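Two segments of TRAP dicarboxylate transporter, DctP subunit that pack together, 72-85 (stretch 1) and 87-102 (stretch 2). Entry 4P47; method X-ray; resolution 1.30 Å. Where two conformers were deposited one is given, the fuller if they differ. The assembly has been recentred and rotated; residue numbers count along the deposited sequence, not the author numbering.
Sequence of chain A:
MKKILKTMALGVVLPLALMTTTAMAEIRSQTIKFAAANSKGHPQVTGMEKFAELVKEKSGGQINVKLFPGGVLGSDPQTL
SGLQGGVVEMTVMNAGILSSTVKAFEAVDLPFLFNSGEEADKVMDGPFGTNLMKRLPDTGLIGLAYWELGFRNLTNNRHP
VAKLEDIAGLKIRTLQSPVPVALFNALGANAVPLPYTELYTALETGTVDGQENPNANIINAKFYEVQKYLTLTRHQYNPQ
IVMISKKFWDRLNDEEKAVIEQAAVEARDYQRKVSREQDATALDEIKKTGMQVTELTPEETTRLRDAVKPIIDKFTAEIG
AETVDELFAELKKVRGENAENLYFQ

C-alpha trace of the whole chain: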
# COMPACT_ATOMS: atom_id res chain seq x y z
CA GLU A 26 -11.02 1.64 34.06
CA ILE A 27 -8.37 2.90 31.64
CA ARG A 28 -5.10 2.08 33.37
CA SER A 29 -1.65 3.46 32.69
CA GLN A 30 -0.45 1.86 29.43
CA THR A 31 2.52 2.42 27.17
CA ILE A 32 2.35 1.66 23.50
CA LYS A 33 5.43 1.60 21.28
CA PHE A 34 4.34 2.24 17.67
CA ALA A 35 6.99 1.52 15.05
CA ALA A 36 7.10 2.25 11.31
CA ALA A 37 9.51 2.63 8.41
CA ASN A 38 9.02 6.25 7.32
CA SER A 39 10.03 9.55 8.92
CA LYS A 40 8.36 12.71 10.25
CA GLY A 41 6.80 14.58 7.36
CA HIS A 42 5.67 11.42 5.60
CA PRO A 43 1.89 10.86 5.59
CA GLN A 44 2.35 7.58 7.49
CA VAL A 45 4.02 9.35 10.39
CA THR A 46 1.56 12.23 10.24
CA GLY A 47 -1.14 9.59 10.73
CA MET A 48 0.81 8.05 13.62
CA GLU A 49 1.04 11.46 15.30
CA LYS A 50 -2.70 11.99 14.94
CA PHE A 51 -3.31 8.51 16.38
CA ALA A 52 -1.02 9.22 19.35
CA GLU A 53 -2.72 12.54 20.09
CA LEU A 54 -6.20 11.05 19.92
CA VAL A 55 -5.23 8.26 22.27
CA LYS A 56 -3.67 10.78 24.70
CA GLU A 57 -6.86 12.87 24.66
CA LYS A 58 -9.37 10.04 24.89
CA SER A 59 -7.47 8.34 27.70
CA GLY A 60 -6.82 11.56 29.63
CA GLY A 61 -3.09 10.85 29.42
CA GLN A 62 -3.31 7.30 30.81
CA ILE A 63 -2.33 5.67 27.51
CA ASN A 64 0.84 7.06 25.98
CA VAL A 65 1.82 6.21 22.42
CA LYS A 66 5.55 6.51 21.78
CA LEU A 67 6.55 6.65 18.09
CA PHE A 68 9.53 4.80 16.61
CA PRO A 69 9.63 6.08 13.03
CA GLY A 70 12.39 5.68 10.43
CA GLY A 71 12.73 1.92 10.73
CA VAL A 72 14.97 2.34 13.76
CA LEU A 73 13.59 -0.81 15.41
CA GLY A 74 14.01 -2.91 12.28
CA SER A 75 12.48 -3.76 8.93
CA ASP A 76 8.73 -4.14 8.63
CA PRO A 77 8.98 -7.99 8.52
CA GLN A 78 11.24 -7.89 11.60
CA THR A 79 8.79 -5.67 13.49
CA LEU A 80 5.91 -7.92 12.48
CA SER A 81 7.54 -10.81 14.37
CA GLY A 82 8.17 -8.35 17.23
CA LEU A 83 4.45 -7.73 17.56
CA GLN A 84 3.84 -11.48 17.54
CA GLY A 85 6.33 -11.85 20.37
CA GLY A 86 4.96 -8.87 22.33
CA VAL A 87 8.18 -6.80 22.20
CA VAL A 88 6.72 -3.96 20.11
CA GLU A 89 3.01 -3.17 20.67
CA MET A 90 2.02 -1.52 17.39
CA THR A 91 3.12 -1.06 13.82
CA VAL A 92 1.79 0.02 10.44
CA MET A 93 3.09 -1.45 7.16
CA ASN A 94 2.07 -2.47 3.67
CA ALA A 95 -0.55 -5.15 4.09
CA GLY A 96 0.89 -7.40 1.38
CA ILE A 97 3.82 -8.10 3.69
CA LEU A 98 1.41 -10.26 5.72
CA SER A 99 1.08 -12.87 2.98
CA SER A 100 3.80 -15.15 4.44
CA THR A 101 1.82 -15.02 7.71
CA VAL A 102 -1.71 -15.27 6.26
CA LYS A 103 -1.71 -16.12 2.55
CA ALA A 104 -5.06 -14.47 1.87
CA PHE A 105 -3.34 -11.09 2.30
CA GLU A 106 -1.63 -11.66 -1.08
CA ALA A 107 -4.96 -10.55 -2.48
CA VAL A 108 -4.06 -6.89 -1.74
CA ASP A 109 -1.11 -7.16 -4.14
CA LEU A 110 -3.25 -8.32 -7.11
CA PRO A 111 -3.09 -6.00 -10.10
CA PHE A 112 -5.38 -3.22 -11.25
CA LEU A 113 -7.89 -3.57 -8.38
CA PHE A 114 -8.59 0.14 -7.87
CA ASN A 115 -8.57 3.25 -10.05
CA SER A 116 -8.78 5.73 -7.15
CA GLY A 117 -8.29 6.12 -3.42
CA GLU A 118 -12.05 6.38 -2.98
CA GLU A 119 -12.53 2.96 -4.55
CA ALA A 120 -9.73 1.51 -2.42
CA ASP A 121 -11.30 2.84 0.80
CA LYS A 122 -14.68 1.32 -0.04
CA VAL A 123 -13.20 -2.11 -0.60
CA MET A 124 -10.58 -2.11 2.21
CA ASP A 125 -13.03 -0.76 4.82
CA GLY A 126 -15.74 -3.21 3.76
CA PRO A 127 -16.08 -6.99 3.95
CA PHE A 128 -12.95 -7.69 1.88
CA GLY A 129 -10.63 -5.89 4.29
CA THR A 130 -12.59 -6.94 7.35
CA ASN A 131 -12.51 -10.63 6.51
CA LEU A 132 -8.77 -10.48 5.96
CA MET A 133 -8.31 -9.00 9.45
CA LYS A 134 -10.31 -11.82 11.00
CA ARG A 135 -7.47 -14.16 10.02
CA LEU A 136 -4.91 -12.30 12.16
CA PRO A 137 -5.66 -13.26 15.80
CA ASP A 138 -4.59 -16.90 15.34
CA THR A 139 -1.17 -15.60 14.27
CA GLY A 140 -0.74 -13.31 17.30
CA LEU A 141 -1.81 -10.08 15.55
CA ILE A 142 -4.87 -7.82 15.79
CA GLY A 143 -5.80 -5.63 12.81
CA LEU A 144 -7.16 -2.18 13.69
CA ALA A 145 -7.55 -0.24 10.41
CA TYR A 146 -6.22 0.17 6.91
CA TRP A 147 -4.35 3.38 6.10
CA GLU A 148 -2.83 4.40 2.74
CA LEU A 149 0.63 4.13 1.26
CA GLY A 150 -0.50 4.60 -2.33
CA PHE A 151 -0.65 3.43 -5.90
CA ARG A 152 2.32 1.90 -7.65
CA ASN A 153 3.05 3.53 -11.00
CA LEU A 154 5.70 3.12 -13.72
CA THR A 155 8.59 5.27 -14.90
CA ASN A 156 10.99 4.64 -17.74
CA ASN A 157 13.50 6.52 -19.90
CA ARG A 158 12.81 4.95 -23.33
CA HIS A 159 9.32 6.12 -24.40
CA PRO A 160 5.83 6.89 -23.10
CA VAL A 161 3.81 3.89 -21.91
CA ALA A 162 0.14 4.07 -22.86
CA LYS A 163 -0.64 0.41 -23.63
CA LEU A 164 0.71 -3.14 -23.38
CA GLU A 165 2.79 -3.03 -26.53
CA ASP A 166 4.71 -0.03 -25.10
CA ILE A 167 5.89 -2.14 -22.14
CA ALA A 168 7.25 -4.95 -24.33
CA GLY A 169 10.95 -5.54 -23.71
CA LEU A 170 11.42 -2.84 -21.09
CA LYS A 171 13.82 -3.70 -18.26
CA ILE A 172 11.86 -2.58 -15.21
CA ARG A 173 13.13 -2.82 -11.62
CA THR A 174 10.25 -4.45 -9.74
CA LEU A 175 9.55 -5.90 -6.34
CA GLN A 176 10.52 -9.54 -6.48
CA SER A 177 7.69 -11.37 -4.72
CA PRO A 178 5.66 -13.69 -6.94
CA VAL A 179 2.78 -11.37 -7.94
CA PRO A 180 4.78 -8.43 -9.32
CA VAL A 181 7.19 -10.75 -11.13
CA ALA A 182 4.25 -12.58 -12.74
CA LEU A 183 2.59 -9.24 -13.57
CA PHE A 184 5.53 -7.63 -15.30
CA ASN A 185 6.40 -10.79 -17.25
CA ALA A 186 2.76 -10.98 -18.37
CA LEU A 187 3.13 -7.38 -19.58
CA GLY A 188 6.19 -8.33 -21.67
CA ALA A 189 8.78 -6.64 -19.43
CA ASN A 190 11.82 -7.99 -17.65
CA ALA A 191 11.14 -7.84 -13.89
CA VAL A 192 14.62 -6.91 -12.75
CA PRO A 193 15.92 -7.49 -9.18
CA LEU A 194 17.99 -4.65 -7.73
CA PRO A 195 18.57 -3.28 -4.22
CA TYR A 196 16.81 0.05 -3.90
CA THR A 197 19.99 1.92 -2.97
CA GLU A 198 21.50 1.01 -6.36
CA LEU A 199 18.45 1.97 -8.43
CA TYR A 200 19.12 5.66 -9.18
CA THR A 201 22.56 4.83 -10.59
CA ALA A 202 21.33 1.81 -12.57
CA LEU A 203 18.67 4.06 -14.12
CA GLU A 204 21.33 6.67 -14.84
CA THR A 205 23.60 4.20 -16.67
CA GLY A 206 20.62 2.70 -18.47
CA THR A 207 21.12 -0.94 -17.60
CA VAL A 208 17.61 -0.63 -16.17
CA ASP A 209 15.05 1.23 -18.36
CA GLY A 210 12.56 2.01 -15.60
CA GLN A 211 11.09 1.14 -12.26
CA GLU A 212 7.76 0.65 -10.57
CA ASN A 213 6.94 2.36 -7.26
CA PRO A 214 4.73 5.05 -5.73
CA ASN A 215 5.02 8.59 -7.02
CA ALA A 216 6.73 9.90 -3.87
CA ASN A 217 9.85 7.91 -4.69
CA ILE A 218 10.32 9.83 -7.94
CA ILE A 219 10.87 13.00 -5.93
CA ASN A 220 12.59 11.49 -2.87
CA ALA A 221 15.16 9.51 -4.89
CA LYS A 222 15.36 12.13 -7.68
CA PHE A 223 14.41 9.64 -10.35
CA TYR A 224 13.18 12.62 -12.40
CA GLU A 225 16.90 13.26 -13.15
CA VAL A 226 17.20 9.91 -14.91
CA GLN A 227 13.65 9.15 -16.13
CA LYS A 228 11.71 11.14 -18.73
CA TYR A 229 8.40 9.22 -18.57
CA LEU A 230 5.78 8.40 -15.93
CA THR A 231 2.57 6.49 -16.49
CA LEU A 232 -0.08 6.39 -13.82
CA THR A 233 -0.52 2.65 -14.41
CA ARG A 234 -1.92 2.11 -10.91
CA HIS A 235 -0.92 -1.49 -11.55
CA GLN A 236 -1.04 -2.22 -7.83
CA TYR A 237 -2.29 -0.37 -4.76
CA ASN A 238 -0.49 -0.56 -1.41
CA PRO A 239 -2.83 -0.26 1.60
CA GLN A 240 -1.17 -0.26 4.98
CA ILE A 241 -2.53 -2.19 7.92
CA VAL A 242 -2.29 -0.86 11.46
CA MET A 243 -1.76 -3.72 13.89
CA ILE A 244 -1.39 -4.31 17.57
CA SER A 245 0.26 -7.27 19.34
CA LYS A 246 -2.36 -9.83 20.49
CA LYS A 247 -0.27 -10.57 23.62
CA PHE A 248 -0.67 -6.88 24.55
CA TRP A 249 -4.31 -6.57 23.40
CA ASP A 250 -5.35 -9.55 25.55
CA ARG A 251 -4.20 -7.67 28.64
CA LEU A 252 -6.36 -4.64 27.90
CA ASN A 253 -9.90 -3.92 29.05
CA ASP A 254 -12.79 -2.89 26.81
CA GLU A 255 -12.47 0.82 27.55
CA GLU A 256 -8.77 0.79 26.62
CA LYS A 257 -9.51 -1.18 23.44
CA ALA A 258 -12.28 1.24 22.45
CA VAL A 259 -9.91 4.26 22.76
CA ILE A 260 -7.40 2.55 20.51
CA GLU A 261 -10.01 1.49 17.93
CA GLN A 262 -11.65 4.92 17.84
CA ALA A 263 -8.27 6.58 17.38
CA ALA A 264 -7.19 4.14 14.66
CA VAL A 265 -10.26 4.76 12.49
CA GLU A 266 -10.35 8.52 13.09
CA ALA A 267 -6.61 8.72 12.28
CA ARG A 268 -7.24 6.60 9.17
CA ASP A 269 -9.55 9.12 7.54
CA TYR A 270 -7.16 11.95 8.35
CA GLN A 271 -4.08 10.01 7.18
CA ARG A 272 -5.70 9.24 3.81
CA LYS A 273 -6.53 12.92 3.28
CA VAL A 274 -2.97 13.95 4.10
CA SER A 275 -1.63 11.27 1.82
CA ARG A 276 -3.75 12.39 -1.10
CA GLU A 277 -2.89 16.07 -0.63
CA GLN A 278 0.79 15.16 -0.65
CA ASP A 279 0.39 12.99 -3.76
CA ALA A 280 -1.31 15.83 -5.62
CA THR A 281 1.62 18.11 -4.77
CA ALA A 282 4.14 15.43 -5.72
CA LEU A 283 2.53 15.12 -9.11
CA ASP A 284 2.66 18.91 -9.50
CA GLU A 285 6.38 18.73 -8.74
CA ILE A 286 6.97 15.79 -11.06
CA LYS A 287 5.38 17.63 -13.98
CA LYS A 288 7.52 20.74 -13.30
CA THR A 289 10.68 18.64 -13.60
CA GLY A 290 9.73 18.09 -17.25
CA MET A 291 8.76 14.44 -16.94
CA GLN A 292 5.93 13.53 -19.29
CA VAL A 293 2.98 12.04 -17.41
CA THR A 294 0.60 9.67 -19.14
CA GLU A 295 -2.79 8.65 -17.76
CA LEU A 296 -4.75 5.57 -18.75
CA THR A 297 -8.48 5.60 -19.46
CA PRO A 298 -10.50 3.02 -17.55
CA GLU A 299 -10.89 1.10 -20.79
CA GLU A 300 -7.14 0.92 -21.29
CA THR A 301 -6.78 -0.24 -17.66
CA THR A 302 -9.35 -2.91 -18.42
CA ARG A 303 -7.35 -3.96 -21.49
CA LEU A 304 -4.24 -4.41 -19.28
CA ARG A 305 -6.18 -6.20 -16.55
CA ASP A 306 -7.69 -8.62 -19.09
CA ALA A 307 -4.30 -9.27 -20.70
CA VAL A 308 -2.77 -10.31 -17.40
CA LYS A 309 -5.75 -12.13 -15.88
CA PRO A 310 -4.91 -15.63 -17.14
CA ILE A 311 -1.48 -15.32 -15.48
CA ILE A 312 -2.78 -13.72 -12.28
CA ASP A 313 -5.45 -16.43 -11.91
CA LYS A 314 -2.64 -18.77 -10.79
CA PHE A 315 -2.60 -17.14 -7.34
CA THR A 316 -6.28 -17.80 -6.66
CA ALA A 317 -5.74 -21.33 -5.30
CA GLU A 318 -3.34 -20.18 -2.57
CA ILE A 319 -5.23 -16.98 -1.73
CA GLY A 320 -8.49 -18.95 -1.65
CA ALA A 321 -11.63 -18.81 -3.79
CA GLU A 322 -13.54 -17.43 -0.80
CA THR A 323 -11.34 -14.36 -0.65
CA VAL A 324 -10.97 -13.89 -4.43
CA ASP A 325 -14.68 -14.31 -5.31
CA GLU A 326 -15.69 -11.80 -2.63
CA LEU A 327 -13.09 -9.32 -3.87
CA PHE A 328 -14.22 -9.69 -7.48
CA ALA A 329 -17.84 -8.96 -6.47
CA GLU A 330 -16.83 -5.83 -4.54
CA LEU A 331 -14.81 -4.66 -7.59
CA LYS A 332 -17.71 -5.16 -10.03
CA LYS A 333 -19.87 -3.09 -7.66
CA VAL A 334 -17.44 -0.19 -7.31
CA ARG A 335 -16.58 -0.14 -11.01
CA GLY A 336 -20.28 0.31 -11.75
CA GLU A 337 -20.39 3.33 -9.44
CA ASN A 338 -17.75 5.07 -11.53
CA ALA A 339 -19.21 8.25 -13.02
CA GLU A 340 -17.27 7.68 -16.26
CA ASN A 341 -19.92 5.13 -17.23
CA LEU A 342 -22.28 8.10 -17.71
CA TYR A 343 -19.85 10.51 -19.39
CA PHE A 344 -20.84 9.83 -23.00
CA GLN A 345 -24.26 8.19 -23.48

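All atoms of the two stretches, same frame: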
# COMPACT_ATOMS: atom_id res chain seq x y z
N VAL A 72 13.89 2.47 12.79
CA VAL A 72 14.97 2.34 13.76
C VAL A 72 14.92 1.04 14.55
O VAL A 72 15.95 0.61 15.08
CB VAL A 72 15.01 3.53 14.74
CG1 VAL A 72 15.33 4.80 13.97
CG2 VAL A 72 13.70 3.65 15.52
N LEU A 73 13.74 0.44 14.68
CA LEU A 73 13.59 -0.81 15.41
C LEU A 73 13.76 -2.02 14.51
O LEU A 73 13.82 -3.14 15.01
CB LEU A 73 12.25 -0.91 16.13
CG LEU A 73 12.02 0.11 17.25
CD1 LEU A 73 10.81 -0.26 18.06
CD2 LEU A 73 13.25 0.23 18.16
N GLY A 74 13.84 -1.81 13.21
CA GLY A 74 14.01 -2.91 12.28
C GLY A 74 13.13 -2.79 11.05
O GLY A 74 12.30 -1.88 10.94
N SER A 75 13.31 -3.71 10.12
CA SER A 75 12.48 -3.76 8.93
C SER A 75 11.03 -4.05 9.30
O SER A 75 10.75 -4.49 10.40
CB SER A 75 12.98 -4.86 7.98
OG SER A 75 12.70 -6.13 8.51
N ASP A 76 10.12 -3.83 8.36
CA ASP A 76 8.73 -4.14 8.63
C ASP A 76 8.51 -5.64 8.95
O ASP A 76 7.85 -5.96 9.93
CB ASP A 76 7.83 -3.63 7.50
CG ASP A 76 7.70 -2.12 7.49
OD1 ASP A 76 7.99 -1.47 8.51
OD2 ASP A 76 7.32 -1.58 6.43
N PRO A 77 9.09 -6.56 8.16
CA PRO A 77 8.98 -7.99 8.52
C PRO A 77 9.56 -8.34 9.92
O PRO A 77 9.04 -9.19 10.64
CB PRO A 77 9.79 -8.69 7.42
CG PRO A 77 9.75 -7.77 6.28
CD PRO A 77 9.71 -6.38 6.84
N GLN A 78 10.65 -7.69 10.28
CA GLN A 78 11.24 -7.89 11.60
C GLN A 78 10.26 -7.43 12.68
O GLN A 78 9.96 -8.16 13.63
CB GLN A 78 12.58 -7.18 11.71
CG GLN A 78 13.25 -7.35 13.07
CD GLN A 78 14.52 -6.53 13.21
OE1 GLN A 78 14.97 -5.88 12.26
NE2 GLN A 78 15.10 -6.54 14.40
N THR A 79 9.72 -6.23 12.51
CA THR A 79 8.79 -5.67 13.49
C THR A 79 7.49 -6.46 13.57
O THR A 79 6.91 -6.61 14.63
CB THR A 79 8.60 -4.18 13.25
OG1 THR A 79 9.82 -3.53 13.61
CG2 THR A 79 7.46 -3.61 14.09
N LEU A 80 7.06 -7.03 12.45
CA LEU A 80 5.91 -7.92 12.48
C LEU A 80 6.12 -9.06 13.49
O LEU A 80 5.27 -9.32 14.34
CB LEU A 80 5.64 -8.50 11.09
CG LEU A 80 4.31 -9.25 10.99
CD1 LEU A 80 3.18 -8.24 11.11
CD2 LEU A 80 4.20 -10.01 9.69
N SER A 81 7.27 -9.73 13.41
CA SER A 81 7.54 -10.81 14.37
C SER A 81 7.70 -10.26 15.80
O SER A 81 7.44 -10.97 16.77
CB SER A 81 8.75 -11.67 13.95
OG SER A 81 9.98 -10.97 13.98
N GLY A 82 8.11 -9.00 15.93
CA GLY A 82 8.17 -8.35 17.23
C GLY A 82 6.81 -8.12 17.87
O GLY A 82 6.64 -8.28 19.08
N LEU A 83 5.82 -7.77 17.06
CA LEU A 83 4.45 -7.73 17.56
C LEU A 83 3.97 -9.11 18.00
O LEU A 83 3.35 -9.25 19.05
CB LEU A 83 3.47 -7.18 16.52
CG LEU A 83 3.14 -5.69 16.59
CD1 LEU A 83 4.34 -4.86 16.14
CD2 LEU A 83 1.93 -5.40 15.71
N GLN A 84 4.27 -10.13 17.20
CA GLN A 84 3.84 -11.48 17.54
C GLN A 84 4.43 -11.89 18.88
O GLN A 84 3.74 -12.51 19.68
CB GLN A 84 4.21 -12.47 16.44
CG GLN A 84 3.42 -12.26 15.17
CD GLN A 84 3.93 -13.10 14.04
OE1 GLN A 84 5.14 -13.15 13.77
NE2 GLN A 84 3.03 -13.83 13.39
N GLY A 85 5.68 -11.52 19.12
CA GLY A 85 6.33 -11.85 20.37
C GLY A 85 5.97 -10.93 21.54
O GLY A 85 6.28 -11.26 22.69
N VAL A 87 7.12 -7.78 21.97
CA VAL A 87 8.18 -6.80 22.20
C VAL A 87 7.81 -5.38 21.76
O VAL A 87 8.16 -4.41 22.42
CB VAL A 87 9.46 -7.23 21.47
CG1 VAL A 87 10.57 -6.19 21.63
CG2 VAL A 87 9.92 -8.59 21.98
N VAL A 88 7.14 -5.26 20.63
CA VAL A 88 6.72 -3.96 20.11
C VAL A 88 5.20 -4.04 20.05
O VAL A 88 4.68 -5.02 19.52
CB VAL A 88 7.32 -3.71 18.72
CG1 VAL A 88 6.81 -2.42 18.13
CG2 VAL A 88 8.85 -3.70 18.81
N GLU A 89 4.48 -3.07 20.60
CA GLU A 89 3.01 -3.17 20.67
C GLU A 89 2.30 -2.91 19.36
O GLU A 89 1.32 -3.58 19.05
CB GLU A 89 2.44 -2.20 21.70
CG GLU A 89 2.70 -2.60 23.15
CD GLU A 89 4.12 -2.32 23.62
OE1 GLU A 89 4.81 -1.47 23.03
OE2 GLU A 89 4.54 -2.97 24.61
N MET A 90 2.75 -1.91 18.61
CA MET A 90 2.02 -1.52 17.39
C MET A 90 2.95 -1.26 16.22
O MET A 90 4.10 -0.87 16.39
CB MET A 90 1.18 -0.26 17.61
CG MET A 90 -0.11 -0.50 18.39
SD MET A 90 -1.22 0.94 18.50
CE MET A 90 -1.63 1.10 16.75
N THR A 91 2.42 -1.47 15.02
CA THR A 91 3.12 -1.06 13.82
C THR A 91 2.10 -0.81 12.72
O THR A 91 0.92 -1.18 12.83
CB THR A 91 4.16 -2.10 13.38
OG1 THR A 91 5.04 -1.54 12.40
CG2 THR A 91 3.51 -3.33 12.80
N VAL A 92 2.56 -0.16 11.66
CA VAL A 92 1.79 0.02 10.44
C VAL A 92 2.72 -0.28 9.26
O VAL A 92 3.87 0.14 9.24
CB VAL A 92 1.16 1.44 10.37
CG1 VAL A 92 2.22 2.55 10.51
CG2 VAL A 92 0.33 1.59 9.12
N MET A 93 2.24 -1.07 8.31
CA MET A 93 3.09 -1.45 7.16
C MET A 93 2.22 -1.89 6.01
O MET A 93 1.04 -2.16 6.18
CB MET A 93 4.03 -2.60 7.52
CG MET A 93 3.29 -3.91 7.78
SD MET A 93 4.39 -5.28 8.27
CE MET A 93 4.77 -4.72 9.90
N ASN A 94 2.81 -1.99 4.83
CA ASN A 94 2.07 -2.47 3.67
C ASN A 94 1.45 -3.83 3.96
O ASN A 94 2.14 -4.76 4.42
CB ASN A 94 3.01 -2.56 2.45
CG ASN A 94 3.36 -1.20 1.87
OD1 ASN A 94 2.81 -0.17 2.24
ND2 ASN A 94 4.32 -1.19 0.96
N ALA A 95 0.16 -3.96 3.68
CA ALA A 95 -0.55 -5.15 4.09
C ALA A 95 -0.12 -6.41 3.34
O ALA A 95 -0.25 -7.51 3.86
CB ALA A 95 -2.05 -4.95 3.96
N GLY A 96 0.43 -6.26 2.15
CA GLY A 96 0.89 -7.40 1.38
C GLY A 96 2.02 -8.14 2.06
O GLY A 96 2.25 -9.32 1.79
N ILE A 97 2.74 -7.46 2.94
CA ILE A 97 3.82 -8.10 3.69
C ILE A 97 3.28 -9.27 4.53
O ILE A 97 4.01 -10.22 4.82
CB ILE A 97 4.57 -7.06 4.54
CG1 ILE A 97 5.21 -6.01 3.64
CG2 ILE A 97 5.64 -7.75 5.44
CD1 ILE A 97 5.76 -4.81 4.41
N LEU A 98 2.01 -9.21 4.91
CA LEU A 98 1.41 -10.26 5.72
C LEU A 98 1.29 -11.61 5.03
O LEU A 98 1.07 -12.61 5.70
CB LEU A 98 0.03 -9.84 6.21
CG LEU A 98 0.08 -8.93 7.42
CD1 LEU A 98 -1.18 -8.12 7.56
CD2 LEU A 98 0.34 -9.73 8.69
N SER A 99 1.43 -11.65 3.71
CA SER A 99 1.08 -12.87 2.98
C SER A 99 1.83 -14.12 3.44
O SER A 99 1.30 -15.23 3.35
CB SER A 99 1.24 -12.68 1.47
OG SER A 99 2.60 -12.46 1.11
N SER A 100 3.06 -13.97 3.94
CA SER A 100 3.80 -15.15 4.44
C SER A 100 3.35 -15.54 5.86
O SER A 100 3.81 -16.55 6.41
CB SER A 100 5.30 -14.91 4.37
OG SER A 100 5.70 -13.87 5.22
N THR A 101 2.46 -14.73 6.43
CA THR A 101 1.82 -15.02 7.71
C THR A 101 0.39 -15.55 7.50
O THR A 101 -0.03 -16.54 8.12
CB THR A 101 1.80 -13.75 8.58
OG1 THR A 101 3.14 -13.34 8.87
CG2 THR A 101 1.08 -14.01 9.89
N VAL A 102 -0.35 -14.89 6.62
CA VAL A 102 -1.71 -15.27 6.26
C VAL A 102 -1.80 -15.09 4.75
O VAL A 102 -1.81 -13.97 4.26
CB VAL A 102 -2.75 -14.38 6.97
CG1 VAL A 102 -4.15 -14.60 6.40
CG2 VAL A 102 -2.72 -14.64 8.47
O HOH W 1 5.54 -1.12 4.53
O HOH W 2 6.24 0.83 8.00
O HOH W 3 7.64 -1.41 11.19
O HOH W 4 4.31 -14.76 10.59

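Helix 76-85 runs nearly antiparallel to strand 90-94, at 147° with the axes 8.6 Å apart at closest approach, and the contact buries 780 Å². At the turn joining them, G82 O accepts two weak hydrogen bonds, from V87 N (3.0 Å, bent to 129°) and V88 N (3.4 Å, 170°). G82 lacks a side chain, and the backbones draw close here, G82 CA lying 5.2 Å from V87 CA. A CA-H...O contact, L83 CA to V88 O at 3.4 Å, adds to this close packing.

V88 points toward the helix and fills a hollow lined by L73, T79 and L83: its CG2 lies 4.0 Å from L73 CD1, its CG1 4.0 Å from L83 CD1 and 4.3 Å from T79 CG2. L83 leaves CA sideways, yet its end reaches the strand, CD1 resting 3.8 Å from T91 CG2. Farther along, L80 wedges between M93 and the following segment, with CD1 4.0 Å from M93 CE and CD2 4.0 Å from L98 CD2 and 3.6 Å from T101 OG1. I97 closes the far end against P77 (CG2 to CG, 4.2 Å).

Where D76 faces the strand, water fills the gaps: water 1 donates to D76 OD2 (2.6 Å) and accepts from N94 N (2.9 Å), while water 3 donates to D76 OD1 (2.7 Å) and T91 OG1 (2.9 Å).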